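Local coordinates for protein transcriptional regulator, LacI family (Lactobacillus brevis, PDB 3JY6) that probably acts as a LacI-family transcription factor that binds regulatory DNA, with a periplasmic-binding-protein-like domain that in such regulators commonly senses a small-molecule effector, at residues S6-A11 / R36-V41. Sequence-based numbering, arbitrary orientation.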
loop_
_atom_site.group_PDB
_atom_site.type_symbol
_atom_site.label_atom_id
_atom_site.label_comp_id
_atom_site.label_asym_id
_atom_site.label_seq_id
_atom_site.Cartn_x
_atom_site.Cartn_y
_atom_site.Cartn_z
ATOM N N SER A 6 -0.722 -29.146 13.071
ATOM C CA SER A 6 -1.913 -28.318 12.865
ATOM C C SER A 6 -1.705 -27.458 11.610
ATOM O O SER A 6 -0.723 -27.642 10.887
ATOM C CB SER A 6 -2.164 -27.418 14.084
ATOM O OG SER A 6 -1.106 -26.491 14.276
ATOM N N SER A 7 -2.620 -26.523 11.348
ATOM C CA SER A 7 -2.501 -25.670 10.157
ATOM C C SER A 7 -1.303 -24.729 10.222
ATOM O O SER A 7 -0.638 -24.508 9.214
ATOM C CB SER A 7 -3.784 -24.846 9.942
ATOM O OG SER A 7 -3.856 -23.728 10.819
ATOM N N LYS A 8 -1.037 -24.185 11.409
ATOM C CA LYS A 8 0.073 -23.252 11.644
ATOM C C LYS A 8 -0.124 -21.947 10.864
ATOM O O LYS A 8 0.828 -21.216 10.585
ATOM C CB LYS A 8 1.419 -23.894 11.285
ATOM C CG LYS A 8 1.565 -25.332 11.784
ATOM C CD LYS A 8 3.017 -25.763 11.925
ATOM C CE LYS A 8 3.710 -24.984 13.034
ATOM N NZ LYS A 8 5.139 -25.371 13.230
ATOM N N LEU A 9 -1.381 -21.677 10.523
ATOM C CA LEU A 9 -1.758 -20.466 9.813
ATOM C C LEU A 9 -2.339 -19.486 10.817
ATOM O O LEU A 9 -3.234 -19.833 11.595
ATOM C CB LEU A 9 -2.831 -20.755 8.762
ATOM C CG LEU A 9 -2.468 -21.541 7.514
ATOM C CD1 LEU A 9 -3.653 -21.520 6.550
ATOM C CD2 LEU A 9 -1.237 -20.928 6.881
ATOM N N ILE A 10 -1.824 -18.265 10.792
ATOM C CA ILE A 10 -2.301 -17.205 11.671
ATOM C C ILE A 10 -3.024 -16.184 10.805
ATOM O O ILE A 10 -2.455 -15.654 9.848
ATOM C CB ILE A 10 -1.133 -16.510 12.407
ATOM C CG1 ILE A 10 -0.373 -17.541 13.245
ATOM C CG2 ILE A 10 -1.665 -15.381 13.308
ATOM C CD1 ILE A 10 -1.243 -18.271 14.275
ATOM N N ALA A 11 -4.280 -15.912 11.128
ATOM C CA ALA A 11 -5.053 -14.945 10.365
ATOM C C ALA A 11 -4.753 -13.534 10.835
ATOM O O ALA A 11 -4.697 -13.257 12.028
ATOM C CB ALA A 11 -6.562 -15.222 10.497
ATOM N N ARG A 36 9.262 -19.562 13.505
ATOM C CA ARG A 36 8.729 -20.746 14.161
ATOM C C ARG A 36 7.809 -21.614 13.303
ATOM O O ARG A 36 7.042 -22.422 13.825
ATOM C CB ARG A 36 8.030 -20.347 15.464
ATOM C CG ARG A 36 8.964 -19.643 16.438
ATOM C CD ARG A 36 8.369 -19.559 17.832
ATOM N NE ARG A 36 9.166 -18.714 18.724
ATOM C CZ ARG A 36 8.821 -18.430 19.979
ATOM N NH1 ARG A 36 7.698 -18.925 20.484
ATOM N NH2 ARG A 36 9.590 -17.647 20.727
ATOM N N GLY A 37 7.889 -21.455 11.983
ATOM C CA GLY A 37 7.075 -22.275 11.097
ATOM C C GLY A 37 5.648 -21.828 10.888
ATOM O O GLY A 37 4.875 -22.491 10.195
ATOM N N TYR A 38 5.279 -20.706 11.488
ATOM C CA TYR A 38 3.931 -20.198 11.335
ATOM C C TYR A 38 3.866 -19.294 10.104
ATOM O O TYR A 38 4.864 -18.691 9.695
ATOM C CB TYR A 38 3.514 -19.462 12.613
ATOM C CG TYR A 38 3.128 -20.415 13.733
ATOM C CD1 TYR A 38 1.843 -20.974 13.792
ATOM C CD2 TYR A 38 4.055 -20.803 14.697
ATOM C CE1 TYR A 38 1.493 -21.901 14.789
ATOM C CE2 TYR A 38 3.716 -21.732 15.696
ATOM C CZ TYR A 38 2.429 -22.277 15.730
ATOM O OH TYR A 38 2.087 -23.220 16.684
ATOM N N ILE A 39 2.691 -19.217 9.504
ATOM C CA ILE A 39 2.526 -18.405 8.315
ATOM C C ILE A 39 1.400 -17.400 8.446
ATOM O O ILE A 39 0.253 -17.777 8.676
ATOM C CB ILE A 39 2.257 -19.298 7.102
ATOM C CG1 ILE A 39 3.430 -20.256 6.930
ATOM C CG2 ILE A 39 2.077 -18.447 5.847
ATOM C CD1 ILE A 39 3.213 -21.263 5.860
ATOM N N GLY A 40 1.741 -16.120 8.308
ATOM C CA GLY A 40 0.735 -15.081 8.390
ATOM C C GLY A 40 -0.102 -15.097 7.124
ATOM O O GLY A 40 0.411 -15.313 6.022
ATOM N N VAL A 41 -1.400 -14.891 7.287
ATOM C CA VAL A 41 -2.334 -14.862 6.181
ATOM C C VAL A 41 -3.059 -13.524 6.305
ATOM O O VAL A 41 -3.614 -13.222 7.362
ATOM C CB VAL A 41 -3.354 -16.006 6.308
ATOM C CG1 VAL A 41 -4.392 -15.881 5.227
ATOM C CG2 VAL A 41 -2.643 -17.374 6.229
#
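Leu9, Ile10 and Ala11 pair in parallel with Ile39, Gly40 and Val41, joining the two strands of a beta-alpha-beta unit, strand 9-14, helix 20-34 and strand 39-44, in the six-stranded parallel sheet of a periplasmic-binding-protein-like fold. Strand 39-44 is outermost in the sheet within this chain; strand 9-14 bonds on its other flank to strand 66-70. Three backbone hydrogen bonds stitch the pair: Ile39 N to Lys8 O (2.9 Å), Ile10 N to Ile39 O (3.0 Å) and Val41 N to Ile10 O (2.9 Å). On one face of the sheet Leu9 CD2 lies against both Ile39 CB and Val41 CG2; the second subunit packs here, its Phe64 on Leu9 and its Val41 on Val41. The other face carries Ile10, beneath helix 236-251 and helix 20-34. Ahead of the strands, Ser7 OG accepts from Leu9 N (3.2 Å) in an ST turn, while Gly37, at positive phi, closes helix 20-34 as the C-prime residue of a Schellman motif. Beside this turn the side chains of Lys8 and Tyr38 cross at about a right angle. Bent at chi3 (67°), the lysine chain brings CE over one face of the ring, 4.1 Å from its centroid in a CH-pi contact, and NZ lies over the same face, 4.9 Å from the centroid, as a cation-pi partner. Ile10 CG1 reaches the same ring obliquely at CD1. An alanine in place of Tyr38 would probably leave the lysine ammonium without its aromatic partner and open a gap beside Ile10 CG1. The ring also lies against the Lys8 backbone, its CD1 3.4 Å from Lys8 O, the same oxygen that accepts from Ile39 N.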